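Enterobactin synthetase component F-related protein (Vibrio cholerae serotype O1, PDB 4OXI) probably activates glycine with ATP to glycyl-adenylate, as the AlmE adenylation domain of a lipopolysaccharide-modifying pathway that confers resistance to antimicrobial peptides. Local coordinates at residues D90-Q95 / I114-L119; L103-L108 / L127-T132; Q153-L158 / P175-E180; S160-C165 / L169-L174. All blocks are in the same frame, centred on the assembly; numbering follows the deposited sequence.

Interaction 1. Residues D90-Q95 / I114-L119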
loop_
_atom_site.group_PDB
_atom_site.type_symbol
_atom_site.label_atom_id
_atom_site.label_comp_id
_atom_site.label_asym_id
_atom_site.label_seq_id
_atom_site.Cartn_x
_atom_site.Cartn_y
_atom_site.Cartn_z
ATOM N N ASP A 90 -19.352 8.812 -14.337
ATOM C CA ASP A 90 -20.721 8.915 -14.834
ATOM C C ASP A 90 -21.110 7.660 -15.595
ATOM O O ASP A 90 -22.212 7.157 -15.446
ATOM C CB ASP A 90 -20.887 10.124 -15.759
ATOM C CG ASP A 90 -20.937 11.442 -15.009
ATOM O OD1 ASP A 90 -21.046 11.425 -13.756
ATOM O OD2 ASP A 90 -20.869 12.497 -15.682
ATOM N N TYR A 91 -20.204 7.169 -16.431
ATOM C CA TYR A 91 -20.479 6.000 -17.241
ATOM C C TYR A 91 -20.689 4.774 -16.330
ATOM O O TYR A 91 -21.677 4.042 -16.480
ATOM C CB TYR A 91 -19.328 5.794 -18.233
ATOM C CG TYR A 91 -19.590 4.827 -19.366
ATOM C CD1 TYR A 91 -19.757 5.281 -20.673
ATOM C CD2 TYR A 91 -19.638 3.462 -19.137
ATOM C CE1 TYR A 91 -19.974 4.390 -21.717
ATOM C CE2 TYR A 91 -19.857 2.567 -20.167
ATOM C CZ TYR A 91 -20.020 3.035 -21.450
ATOM O OH TYR A 91 -20.224 2.131 -22.468
ATOM N N TRP A 92 -19.779 4.569 -15.376
ATOM C CA TRP A 92 -19.900 3.462 -14.417
ATOM C C TRP A 92 -21.196 3.503 -13.605
ATOM O O TRP A 92 -21.787 2.469 -13.358
ATOM C CB TRP A 92 -18.705 3.455 -13.460
ATOM C CG TRP A 92 -17.434 3.080 -14.126
ATOM C CD1 TRP A 92 -17.300 2.367 -15.282
ATOM C CD2 TRP A 92 -16.102 3.394 -13.686
ATOM N NE1 TRP A 92 -15.966 2.215 -15.588
ATOM C CE2 TRP A 92 -15.212 2.839 -14.625
ATOM C CE3 TRP A 92 -15.580 4.089 -12.589
ATOM C CZ2 TRP A 92 -13.822 2.952 -14.500
ATOM C CZ3 TRP A 92 -14.192 4.194 -12.457
ATOM C CH2 TRP A 92 -13.334 3.638 -13.411
ATOM N N HIS A 93 -21.615 4.691 -13.169
ATOM C CA HIS A 93 -22.899 4.857 -12.483
ATOM C C HIS A 93 -24.067 4.374 -13.342
ATOM O O HIS A 93 -24.946 3.653 -12.860
ATOM C CB HIS A 93 -23.132 6.322 -12.109
ATOM C CG HIS A 93 -22.369 6.758 -10.900
ATOM N ND1 HIS A 93 -22.347 8.067 -10.470
ATOM C CD2 HIS A 93 -21.600 6.059 -10.032
ATOM C CE1 HIS A 93 -21.602 8.154 -9.380
ATOM N NE2 HIS A 93 -21.134 6.953 -9.095
ATOM N N LEU A 94 -24.069 4.774 -14.612
ATOM C CA LEU A 94 -25.118 4.367 -15.537
ATOM C C LEU A 94 -25.064 2.874 -15.799
ATOM O O LEU A 94 -26.088 2.255 -16.087
ATOM C CB LEU A 94 -24.994 5.131 -16.855
ATOM C CG LEU A 94 -25.114 6.645 -16.685
ATOM C CD1 LEU A 94 -25.057 7.315 -18.045
ATOM C CD2 LEU A 94 -26.411 7.018 -15.972
ATOM N N GLN A 95 -23.873 2.292 -15.704
ATOM C CA GLN A 95 -23.704 0.847 -15.873
ATOM C C GLN A 95 -24.037 0.083 -14.598
ATOM O O GLN A 95 -24.156 -1.133 -14.621
ATOM C CB GLN A 95 -22.260 0.520 -16.275
ATOM C CG GLN A 95 -21.919 0.845 -17.725
ATOM C CD GLN A 95 -22.632 -0.083 -18.691
ATOM O OE1 GLN A 95 -23.604 0.303 -19.335
ATOM N NE2 GLN A 95 -22.163 -1.314 -18.780
ATOM N N ILE A 114 -8.774 5.857 -10.461
ATOM C CA ILE A 114 -8.802 5.986 -9.002
ATOM C C ILE A 114 -9.548 7.256 -8.552
ATOM O O ILE A 114 -10.375 7.200 -7.638
ATOM C CB ILE A 114 -7.394 5.930 -8.394
ATOM C CG1 ILE A 114 -6.800 4.531 -8.576
ATOM C CG2 ILE A 114 -7.452 6.258 -6.906
ATOM C CD1 ILE A 114 -5.373 4.387 -8.108
ATOM N N TRP A 115 -9.290 8.383 -9.214
ATOM C CA TRP A 115 -10.062 9.596 -8.959
ATOM C C TRP A 115 -11.535 9.357 -9.290
ATOM O O TRP A 115 -12.415 9.798 -8.566
ATOM C CB TRP A 115 -9.593 10.726 -9.860
ATOM C CG TRP A 115 -8.395 11.443 -9.437
ATOM C CD1 TRP A 115 -7.263 10.918 -8.885
ATOM C CD2 TRP A 115 -8.169 12.852 -9.566
ATOM N NE1 TRP A 115 -6.341 11.926 -8.653
ATOM C CE2 TRP A 115 -6.877 13.120 -9.065
ATOM C CE3 TRP A 115 -8.933 13.912 -10.061
ATOM C CZ2 TRP A 115 -6.334 14.406 -9.045
ATOM C CZ3 TRP A 115 -8.398 15.201 -10.020
ATOM C CH2 TRP A 115 -7.110 15.432 -9.522
ATOM N N ALA A 116 -11.791 8.678 -10.404
ATOM C CA ALA A 116 -13.156 8.402 -10.838
ATOM C C ALA A 116 -13.869 7.572 -9.793
ATOM O O ALA A 116 -15.038 7.798 -9.493
ATOM C CB ALA A 116 -13.154 7.647 -12.188
ATOM N N SER A 117 -13.168 6.585 -9.250
ATOM C CA SER A 117 -13.786 5.724 -8.256
ATOM C C SER A 117 -14.060 6.492 -6.975
ATOM O O SER A 117 -15.136 6.355 -6.371
ATOM C CB SER A 117 -12.905 4.509 -7.961
ATOM O OG SER A 117 -13.405 3.846 -6.814
ATOM N N TYR A 118 -13.095 7.302 -6.549
ATOM C CA TYR A 118 -13.294 8.099 -5.343
ATOM C C TYR A 118 -14.452 9.100 -5.511
ATOM O O TYR A 118 -15.346 9.176 -4.668
ATOM C CB TYR A 118 -12.012 8.846 -4.909
ATOM C CG TYR A 118 -12.322 9.724 -3.723
ATOM C CD1 TYR A 118 -12.381 9.184 -2.447
ATOM C CD2 TYR A 118 -12.631 11.073 -3.882
ATOM C CE1 TYR A 118 -12.708 9.958 -1.351
ATOM C CE2 TYR A 118 -12.965 11.863 -2.787
ATOM C CZ TYR A 118 -13.010 11.295 -1.527
ATOM O OH TYR A 118 -13.333 12.056 -0.429
ATOM N N LEU A 119 -14.417 9.876 -6.591
ATOM C CA LEU A 119 -15.415 10.914 -6.823
ATOM C C LEU A 119 -16.816 10.324 -6.942
ATOM O O LEU A 119 -17.796 10.943 -6.519
ATOM C CB LEU A 119 -15.061 11.708 -8.076
ATOM C CG LEU A 119 -13.829 12.604 -7.930
ATOM C CD1 LEU A 119 -13.477 13.266 -9.250
ATOM C CD2 LEU A 119 -14.057 13.670 -6.869
#
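Trp92 reaches across to helix 108-119 with the six-membered part of its indole, and its CZ3 overlaps the methyl of Ala116, CZ3 to CB 3.6 Å. The methyl meets the ring obliquely, while Ser117 N lies beyond the ring edge, near its plane, at 4.1 Å from the same CZ3. With CG beside the backbone N (chi1 -69°), the indole extends far enough to bridge segments 90-95 and 114-119, whose nearest CA atoms, those of Trp92 and Ser117, are 9.0 Å apart. Alanine suits its place because a single CB leaves room for a large ring; tryptophan suits the other because it can span a wide separation with one flat apolar group. Met122 touches Trp92, His93 and Ser117, and the His93 imidazole hydrogen-bonds Gly120 O. Trp92 also meets Tyr172 of strand 170-173 edge-to-face, so one indole touches both a helix and a strand. Such helix-to-helix packing belongs to the alpha/beta architecture of this adenylation domain, where helix 108-119 links the parallel strands 99-102 and 123-126.

Interaction 2. Residues L103-L108 / L127-T132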
loop_
_atom_site.group_PDB
_atom_site.type_symbol
_atom_site.label_atom_id
_atom_site.label_comp_id
_atom_site.label_asym_id
_atom_site.label_seq_id
_atom_site.Cartn_x
_atom_site.Cartn_y
_atom_site.Cartn_z
ATOM N N LEU A 103 -5.921 -2.600 -13.933
ATOM C CA LEU A 103 -4.796 -3.369 -14.467
ATOM C C LEU A 103 -3.667 -2.413 -14.868
ATOM O O LEU A 103 -2.478 -2.738 -14.790
ATOM C CB LEU A 103 -5.251 -4.186 -15.689
ATOM C CG LEU A 103 -4.278 -5.197 -16.316
ATOM C CD1 LEU A 103 -4.045 -6.381 -15.388
ATOM C CD2 LEU A 103 -4.808 -5.676 -17.670
ATOM N N SER A 104 -4.059 -1.230 -15.308
ATOM C CA SER A 104 -3.116 -0.175 -15.647
ATOM C C SER A 104 -2.235 0.147 -14.445
ATOM O O SER A 104 -2.723 0.167 -13.307
ATOM C CB SER A 104 -3.898 1.069 -16.058
ATOM O OG SER A 104 -3.039 2.195 -16.085
ATOM N N VAL A 105 -0.947 0.386 -14.685
ATOM C CA VAL A 105 -0.028 0.799 -13.624
ATOM C C VAL A 105 0.887 1.946 -14.064
ATOM O O VAL A 105 1.293 2.001 -15.221
ATOM C CB VAL A 105 0.845 -0.382 -13.123
ATOM C CG1 VAL A 105 -0.025 -1.421 -12.429
ATOM C CG2 VAL A 105 1.630 -1.007 -14.277
ATOM N N ARG A 106 1.192 2.857 -13.131
ATOM C CA ARG A 106 2.105 3.988 -13.367
ATOM C C ARG A 106 1.802 4.707 -14.655
ATOM O O ARG A 106 2.702 5.068 -15.415
ATOM C CB ARG A 106 3.576 3.547 -13.324
ATOM C CG ARG A 106 3.988 3.147 -11.901
ATOM C CD ARG A 106 5.448 2.765 -11.746
ATOM N NE ARG A 106 5.609 2.082 -10.462
ATOM C CZ ARG A 106 5.684 2.697 -9.282
ATOM N NH1 ARG A 106 5.646 4.030 -9.207
ATOM N NH2 ARG A 106 5.805 1.973 -8.175
ATOM N N ASP A 107 0.514 4.898 -14.892
ATOM C CA ASP A 107 0.042 5.424 -16.151
ATOM C C ASP A 107 -1.203 6.263 -15.869
ATOM O O ASP A 107 -1.909 6.024 -14.877
ATOM C CB ASP A 107 -0.305 4.262 -17.079
ATOM C CG ASP A 107 -0.759 4.725 -18.454
ATOM O OD1 ASP A 107 0.104 4.814 -19.358
ATOM O OD2 ASP A 107 -1.969 5.013 -18.637
ATOM N N LEU A 108 -1.474 7.232 -16.734
ATOM C CA LEU A 108 -2.610 8.131 -16.560
ATOM C C LEU A 108 -3.919 7.392 -16.279
ATOM O O LEU A 108 -4.728 7.829 -15.448
ATOM C CB LEU A 108 -2.774 8.977 -17.819
ATOM C CG LEU A 108 -4.096 9.728 -17.961
ATOM C CD1 LEU A 108 -4.178 10.826 -16.901
ATOM C CD2 LEU A 108 -4.232 10.303 -19.378
ATOM N N LEU A 127 -4.605 -4.225 -9.365
ATOM C CA LEU A 127 -4.071 -5.555 -9.657
ATOM C C LEU A 127 -2.548 -5.477 -9.746
ATOM O O LEU A 127 -2.004 -4.521 -10.305
ATOM C CB LEU A 127 -4.640 -6.051 -10.991
ATOM C CG LEU A 127 -6.158 -6.144 -11.088
ATOM C CD1 LEU A 127 -6.630 -6.472 -12.509
ATOM C CD2 LEU A 127 -6.681 -7.189 -10.100
ATOM N N ASN A 128 -1.845 -6.468 -9.206
ATOM C CA ASN A 128 -0.382 -6.415 -9.212
ATOM C C ASN A 128 0.171 -6.416 -10.633
ATOM O O ASN A 128 -0.322 -7.153 -11.489
ATOM C CB ASN A 128 0.195 -7.583 -8.415
ATOM C CG ASN A 128 1.646 -7.370 -8.052
ATOM O OD1 ASN A 128 2.525 -7.375 -8.921
ATOM N ND2 ASN A 128 1.908 -7.170 -6.768
ATOM N N ALA A 129 1.194 -5.600 -10.885
ATOM C CA ALA A 129 1.786 -5.494 -12.229
ATOM C C ALA A 129 2.361 -6.822 -12.709
ATOM O O ALA A 129 2.505 -7.050 -13.910
ATOM C CB ALA A 129 2.879 -4.407 -12.269
ATOM N N ARG A 130 2.690 -7.698 -11.770
ATOM C CA ARG A 130 3.252 -8.995 -12.138
ATOM C C ARG A 130 2.372 -10.181 -11.737
ATOM O O ARG A 130 2.839 -11.303 -11.636
ATOM C CB ARG A 130 4.685 -9.113 -11.602
ATOM C CG ARG A 130 5.562 -7.993 -12.186
ATOM C CD ARG A 130 7.036 -8.167 -11.922
ATOM N NE ARG A 130 7.327 -8.077 -10.498
ATOM C CZ ARG A 130 8.533 -8.265 -9.967
ATOM N NH1 ARG A 130 8.695 -8.165 -8.646
ATOM N NH2 ARG A 130 9.573 -8.558 -10.752
ATOM N N ALA A 131 1.089 -9.925 -11.510
ATOM C CA ALA A 131 0.149 -11.015 -11.293
ATOM C C ALA A 131 -0.062 -11.758 -12.599
ATOM O O ALA A 131 -0.136 -11.155 -13.684
ATOM C CB ALA A 131 -1.178 -10.494 -10.775
ATOM N N THR A 132 -0.181 -13.073 -12.482
ATOM C CA THR A 132 -0.460 -13.927 -13.624
ATOM C C THR A 132 -1.929 -13.876 -13.950
ATOM O O THR A 132 -2.761 -13.422 -13.140
ATOM C CB THR A 132 -0.124 -15.393 -13.320
ATOM O OG1 THR A 132 -1.032 -15.887 -12.325
ATOM C CG2 THR A 132 1.314 -15.516 -12.815
HETATM O O HOH W 1 -1.506 -4.641 -13.193
#
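Two loops leave neighbouring parallel strands close together, with CA atoms 5.3 Å apart at Leu103 and Leu127, then drift to 6.7 Å between the CA atoms of Val105 and Ala129. Since both loops present carbonyls here, a water joins them: it lies 2.7 Å from Leu103 O and donates to it, and 2.9 Å from Leu127 O with the same role, though other acceptors nearby compete for its protons. The leucines meet by methyls, Leu103 CD1 to Leu127 CD1 at 3.9 Å. Leu103 turns its CG anti to the backbone N (chi1 -173°), so the branch swings round to meet Leu127 although the residue's CB bond points away. Both leucines also touch Ile136 of helix 133-142, which makes a branched apolar residue apt at each position. The loops follow strands 99-102 and 123-126 at the carboxyl edge of the parallel sheet and lead into helices, where Asp107 and Thr132 are the N-caps. Nearer the surface, Val105 straddles the Ala129 methyl with both branches, CG2 being 4.1 Å from Ala129 CB. Small and exposed, Ala129 sits in a type I turn from Asn128 to Ala131. Asn128 adds an Asx turn, its OD1 taking Arg130 N at 2.9 Å, in the carbonyl plane on a lone pair and nearly straight at 167°.

Interaction 3. Residues Q153-L158 / P175-E180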
loop_
_atom_site.group_PDB
_atom_site.type_symbol
_atom_site.label_atom_id
_atom_site.label_comp_id
_atom_site.label_asym_id
_atom_site.label_seq_id
_atom_site.Cartn_x
_atom_site.Cartn_y
_atom_site.Cartn_z
ATOM N N GLN A 153 -0.374 -0.306 -22.576
ATOM C CA GLN A 153 0.723 -1.144 -22.106
ATOM C C GLN A 153 0.241 -2.516 -21.596
ATOM O O GLN A 153 0.997 -3.494 -21.603
ATOM C CB GLN A 153 1.539 -0.386 -21.039
ATOM C CG GLN A 153 2.407 -1.260 -20.145
ATOM C CD GLN A 153 3.234 -0.453 -19.134
ATOM O OE1 GLN A 153 3.382 0.765 -19.267
ATOM N NE2 GLN A 153 3.779 -1.138 -18.124
ATOM N N GLN A 154 -1.023 -2.603 -21.183
ATOM C CA GLN A 154 -1.528 -3.844 -20.579
ATOM C C GLN A 154 -2.331 -4.754 -21.526
ATOM O O GLN A 154 -2.839 -5.795 -21.105
ATOM C CB GLN A 154 -2.392 -3.505 -19.358
ATOM C CG GLN A 154 -1.674 -2.664 -18.310
ATOM C CD GLN A 154 -0.573 -3.444 -17.623
ATOM O OE1 GLN A 154 -0.653 -4.666 -17.487
ATOM N NE2 GLN A 154 0.465 -2.749 -17.202
ATOM N N LEU A 155 -2.474 -4.362 -22.786
ATOM C CA LEU A 155 -3.325 -5.116 -23.705
ATOM C C LEU A 155 -2.891 -6.572 -23.873
ATOM O O LEU A 155 -3.729 -7.473 -23.970
ATOM C CB LEU A 155 -3.408 -4.427 -25.062
ATOM C CG LEU A 155 -4.094 -3.062 -25.060
ATOM C CD1 LEU A 155 -4.225 -2.521 -26.485
ATOM C CD2 LEU A 155 -5.448 -3.119 -24.369
ATOM N N SER A 156 -1.586 -6.810 -23.886
ATOM C CA SER A 156 -1.080 -8.176 -23.983
ATOM C C SER A 156 -1.469 -9.034 -22.771
ATOM O O SER A 156 -1.909 -10.174 -22.936
ATOM C CB SER A 156 0.438 -8.164 -24.215
ATOM O OG SER A 156 1.075 -9.179 -23.460
ATOM N N ARG A 157 -1.320 -8.510 -21.551
ATOM C CA ARG A 157 -1.761 -9.263 -20.373
ATOM C C ARG A 157 -3.273 -9.431 -20.366
ATOM O O ARG A 157 -3.801 -10.466 -19.937
ATOM C CB ARG A 157 -1.344 -8.565 -19.079
ATOM C CG ARG A 157 0.129 -8.661 -18.751
ATOM C CD ARG A 157 0.431 -7.763 -17.578
ATOM N NE ARG A 157 -0.044 -8.332 -16.319
ATOM C CZ ARG A 157 -0.416 -7.607 -15.272
ATOM N NH1 ARG A 157 -0.420 -6.275 -15.347
ATOM N NH2 ARG A 157 -0.785 -8.209 -14.154
ATOM N N LEU A 158 -3.977 -8.397 -20.815
ATOM C CA LEU A 158 -5.431 -8.463 -20.885
ATOM C C LEU A 158 -5.864 -9.588 -21.817
ATOM O O LEU A 158 -6.742 -10.386 -21.478
ATOM C CB LEU A 158 -6.009 -7.138 -21.380
ATOM C CG LEU A 158 -7.512 -7.221 -21.626
ATOM C CD1 LEU A 158 -8.238 -7.487 -20.304
ATOM C CD2 LEU A 158 -8.025 -5.950 -22.297
ATOM N N PRO A 175 -9.957 7.066 -24.599
ATOM C CA PRO A 175 -10.111 6.998 -26.061
ATOM C C PRO A 175 -8.817 6.831 -26.852
ATOM O O PRO A 175 -8.885 6.513 -28.037
ATOM C CB PRO A 175 -10.753 8.346 -26.410
ATOM C CG PRO A 175 -11.474 8.744 -25.191
ATOM C CD PRO A 175 -10.584 8.282 -24.052
ATOM N N ASP A 176 -7.663 7.027 -26.230
ATOM C CA ASP A 176 -6.405 6.877 -26.957
ATOM C C ASP A 176 -5.979 5.412 -27.101
ATOM O O ASP A 176 -4.971 5.108 -27.738
ATOM C CB ASP A 176 -5.289 7.690 -26.285
ATOM C CG ASP A 176 -4.828 7.083 -24.962
ATOM O OD1 ASP A 176 -5.673 6.853 -24.062
ATOM O OD2 ASP A 176 -3.609 6.830 -24.822
ATOM N N VAL A 177 -6.739 4.504 -26.503
ATOM C CA VAL A 177 -6.394 3.090 -26.557
ATOM C C VAL A 177 -7.193 2.397 -27.650
ATOM O O VAL A 177 -8.426 2.423 -27.636
ATOM C CB VAL A 177 -6.676 2.401 -25.213
ATOM C CG1 VAL A 177 -6.319 0.940 -25.297
ATOM C CG2 VAL A 177 -5.900 3.078 -24.095
ATOM N N ASP A 178 -6.502 1.780 -28.600
ATOM C CA ASP A 178 -7.200 1.109 -29.688
ATOM C C ASP A 178 -7.630 -0.278 -29.236
ATOM O O ASP A 178 -6.818 -1.199 -29.177
ATOM C CB ASP A 178 -6.340 1.027 -30.957
ATOM C CG ASP A 178 -7.110 0.449 -32.158
ATOM O OD1 ASP A 178 -8.367 0.453 -32.138
ATOM O OD2 ASP A 178 -6.462 0.003 -33.131
ATOM N N VAL A 179 -8.913 -0.415 -28.909
ATOM C CA VAL A 179 -9.439 -1.674 -28.393
ATOM C C VAL A 179 -10.164 -2.455 -29.490
ATOM O O VAL A 179 -10.617 -3.573 -29.260
ATOM C CB VAL A 179 -10.354 -1.457 -27.151
ATOM C CG1 VAL A 179 -9.550 -0.891 -25.991
ATOM C CG2 VAL A 179 -11.525 -0.541 -27.478
ATOM N N GLU A 180 -10.233 -1.870 -30.686
ATOM C CA GLU A 180 -10.930 -2.490 -31.816
ATOM C C GLU A 180 -10.512 -3.917 -32.164
ATOM O O GLU A 180 -11.376 -4.774 -32.312
ATOM C CB GLU A 180 -10.905 -1.593 -33.058
ATOM C CG GLU A 180 -12.073 -0.621 -33.114
ATOM C CD GLU A 180 -13.426 -1.321 -32.968
ATOM O OE1 GLU A 180 -13.656 -2.363 -33.639
ATOM O OE2 GLU A 180 -14.257 -0.821 -32.176
#
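Leu155 points its CD1 methyl at the loop 175-180, where it rests 4.0 Å from Asp178 O and 4.2 Å from Val177 CG1. Its first torsion puts CG beside the backbone N (chi1 -65°), and with chi2 near -175° the extended chain projects CD1 out from the first turn of the helix. Val177 answers with one branch, a compact beta-branched group suited to a buried spot. The contact joins two junctions that follow neighbouring strands of the parallel sheet in this alpha/beta fold: helix 155-164 follows strand 147-149, and loop 175-180 runs from strand 170-173 to helix 180-185. Asp178 helps to start that last helix, its OD1 accepting a weak capping bond from Glu180 N at 3.3 Å. On the first segment, Gln154 curls back so that its OE1 takes Arg157 NH1 at 2.7 Å, the donor standing above the amide plane by 36°. Arg157 uses NH2 for Asn128 O and Ala131 O, so the amide and these carbonyls together fix the rotation of its guanidinium group.

Interaction 4. Residues S160-C165 / L169-L174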
loop_
_atom_site.group_PDB
_atom_site.type_symbol
_atom_site.label_atom_id
_atom_site.label_comp_id
_atom_site.label_asym_id
_atom_site.label_seq_id
_atom_site.Cartn_x
_atom_site.Cartn_y
_atom_site.Cartn_z
ATOM N N SER A 160 -4.420 -12.427 -22.613
ATOM C CA SER A 160 -4.312 -13.741 -21.950
ATOM C C SER A 160 -5.472 -13.974 -20.979
ATOM O O SER A 160 -5.981 -15.088 -20.860
ATOM C CB SER A 160 -2.993 -13.871 -21.184
ATOM O OG SER A 160 -1.893 -13.460 -21.972
ATOM N N LEU A 161 -5.888 -12.920 -20.278
ATOM C CA LEU A 161 -7.013 -13.030 -19.353
ATOM C C LEU A 161 -8.296 -13.307 -20.111
ATOM O O LEU A 161 -9.073 -14.165 -19.729
ATOM C CB LEU A 161 -7.179 -11.745 -18.524
ATOM C CG LEU A 161 -8.347 -11.767 -17.529
ATOM C CD1 LEU A 161 -8.120 -12.876 -16.528
ATOM C CD2 LEU A 161 -8.521 -10.420 -16.806
ATOM N N LEU A 162 -8.530 -12.551 -21.176
ATOM C CA LEU A 162 -9.790 -12.661 -21.905
ATOM C C LEU A 162 -9.910 -14.036 -22.539
ATOM O O LEU A 162 -11.000 -14.589 -22.659
ATOM C CB LEU A 162 -9.888 -11.576 -22.977
ATOM C CG LEU A 162 -9.976 -10.155 -22.417
ATOM C CD1 LEU A 162 -10.140 -9.154 -23.532
ATOM C CD2 LEU A 162 -11.129 -10.055 -21.434
ATOM N N GLU A 163 -8.772 -14.591 -22.928
ATOM C CA GLU A 163 -8.747 -15.898 -23.559
ATOM C C GLU A 163 -9.315 -16.995 -22.661
ATOM O O GLU A 163 -10.005 -17.887 -23.146
ATOM C CB GLU A 163 -7.321 -16.252 -24.001
ATOM C CG GLU A 163 -7.173 -17.673 -24.528
ATOM C CD GLU A 163 -7.668 -17.839 -25.967
ATOM O OE1 GLU A 163 -8.283 -16.890 -26.514
ATOM O OE2 GLU A 163 -7.428 -18.922 -26.555
ATOM N N THR A 164 -9.050 -16.940 -21.358
ATOM C CA THR A 164 -9.495 -18.045 -20.503
ATOM C C THR A 164 -10.718 -17.757 -19.640
ATOM O O THR A 164 -11.446 -18.684 -19.278
ATOM C CB THR A 164 -8.375 -18.569 -19.602
ATOM O OG1 THR A 164 -7.920 -17.513 -18.754
ATOM C CG2 THR A 164 -7.221 -19.086 -20.437
ATOM N N CYS A 165 -10.930 -16.491 -19.283
ATOM C CA CYS A 165 -12.101 -16.126 -18.489
ATOM C C CYS A 165 -13.392 -16.431 -19.270
ATOM O O CYS A 165 -13.580 -15.958 -20.396
ATOM C CB CYS A 165 -12.034 -14.649 -18.076
ATOM S SG CYS A 165 -13.326 -14.182 -16.897
ATOM N N LEU A 169 -16.479 -10.102 -19.225
ATOM C CA LEU A 169 -15.805 -9.013 -18.519
ATOM C C LEU A 169 -16.097 -7.703 -19.228
ATOM O O LEU A 169 -16.315 -7.679 -20.438
ATOM C CB LEU A 169 -14.294 -9.239 -18.459
ATOM C CG LEU A 169 -13.824 -10.417 -17.614
ATOM C CD1 LEU A 169 -12.304 -10.496 -17.612
ATOM C CD2 LEU A 169 -14.367 -10.296 -16.196
ATOM N N HIS A 170 -16.120 -6.616 -18.465
ATOM C CA HIS A 170 -16.324 -5.293 -19.035
ATOM C C HIS A 170 -15.049 -4.469 -18.920
ATOM O O HIS A 170 -14.584 -4.148 -17.813
ATOM C CB HIS A 170 -17.518 -4.622 -18.370
ATOM C CG HIS A 170 -18.816 -5.299 -18.685
ATOM N ND1 HIS A 170 -19.655 -4.866 -19.692
ATOM C CD2 HIS A 170 -19.396 -6.406 -18.158
ATOM C CE1 HIS A 170 -20.704 -5.668 -19.758
ATOM N NE2 HIS A 170 -20.574 -6.604 -18.834
ATOM N N ILE A 171 -14.478 -4.166 -20.082
ATOM C CA ILE A 171 -13.156 -3.577 -20.189
ATOM C C ILE A 171 -13.284 -2.087 -20.466
ATOM O O ILE A 171 -13.991 -1.688 -21.396
ATOM C CB ILE A 171 -12.396 -4.217 -21.348
ATOM C CG1 ILE A 171 -12.450 -5.739 -21.238
ATOM C CG2 ILE A 171 -10.962 -3.719 -21.398
ATOM C CD1 ILE A 171 -11.854 -6.286 -19.960
ATOM N N TYR A 172 -12.607 -1.261 -19.662
ATOM C CA TYR A 172 -12.692 0.177 -19.839
ATOM C C TYR A 172 -11.346 0.743 -20.232
ATOM O O TYR A 172 -10.315 0.279 -19.756
ATOM C CB TYR A 172 -13.208 0.855 -18.567
ATOM C CG TYR A 172 -14.660 0.554 -18.314
ATOM C CD1 TYR A 172 -15.656 1.409 -18.767
ATOM C CD2 TYR A 172 -15.044 -0.605 -17.648
ATOM C CE1 TYR A 172 -16.997 1.125 -18.556
ATOM C CE2 TYR A 172 -16.376 -0.891 -17.430
ATOM C CZ TYR A 172 -17.343 -0.025 -17.891
ATOM O OH TYR A 172 -18.674 -0.317 -17.665
ATOM N N ALA A 173 -11.352 1.748 -21.099
ATOM C CA ALA A 173 -10.113 2.408 -21.497
ATOM C C ALA A 173 -10.402 3.829 -21.957
ATOM O O ALA A 173 -11.511 4.123 -22.402
ATOM C CB ALA A 173 -9.423 1.615 -22.597
ATOM N N LEU A 174 -9.413 4.713 -21.836
ATOM C CA LEU A 174 -9.531 6.068 -22.370
ATOM C C LEU A 174 -9.471 6.013 -23.912
ATOM O O LEU A 174 -9.019 5.013 -24.472
ATOM C CB LEU A 174 -8.428 6.953 -21.785
ATOM C CG LEU A 174 -8.453 7.067 -20.256
ATOM C CD1 LEU A 174 -7.178 7.717 -19.742
ATOM C CD2 LEU A 174 -9.682 7.834 -19.782
#
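Leu169 is the bump of this contact, pushed into a hollow on the last turn of helix 155-164 within the beta-alpha-beta unit of strand 147-149, helix 155-164 and strand 170-173. Three helix-side residues wall the hollow; the CD1 methyl of Leu169 goes between Leu161 and Leu162, while CG and both methyls meet the Cys165 sulfur. CD1 lies 3.9 Å from Leu161 CD2, the two side chains crossing at about a right angle, and 4.0 Å from Leu162 CD2, at a slant. Cys165 closes the third wall with its sulfur, 3.9 Å from Leu169 CG; placing SG opposite the backbone N (chi1 -172°) swings it toward Leu169. A thiol is fitting there, because it is apolar enough to pack on leucine and slimmer than a branched chain. Leu162 has a second task: its CD2 lies between Leu169, just before the strand, and Ile171 on it, both pointing to the helix, and is 4.1 Å from Ile171 CD1. Leucines suit the helix because their forked ends can touch more than one neighbour. Leu161 also packs on Ile136 of helix 133-142, and Leu162 on Phe191 of strand 190-193. Leu161 O takes two backbone donors, Cys165 N at 3.0 Å and Thr164 N at 3.2 Å. His189 ties the helix to the start of segment 169-174, accepting from Leu169 N through ND1 and donating to Leu162 O through NE2.

In the fold
All four contacts cluster around the five-stranded parallel sheet of the AMP-binding region. Interactions 3 and 4 share helix 155-164 and have centres about 10 Å apart, with Leu158 CD2 packing 3.8 Å from Ile171 CG2. Interaction 2 lies about 13 Å from interaction 3, centre to centre, and they meet where Leu103 O packs 3.5 Å from Gln154 CD. Interaction 2 also touches interaction 4, Leu108 CD2 lying 3.9 Å from Leu174 CD1. Interaction 1 reaches interaction 4 through Tyr91 CD2, 3.6 Å from Tyr172 CE1, though their centres are about 18 Å apart. Interactions 1 and 2 do not touch, their nearest atoms being about 7 Å apart. The glycyl-adenylate pocket is built from residues between 266 and 477, so none of these segments lines it.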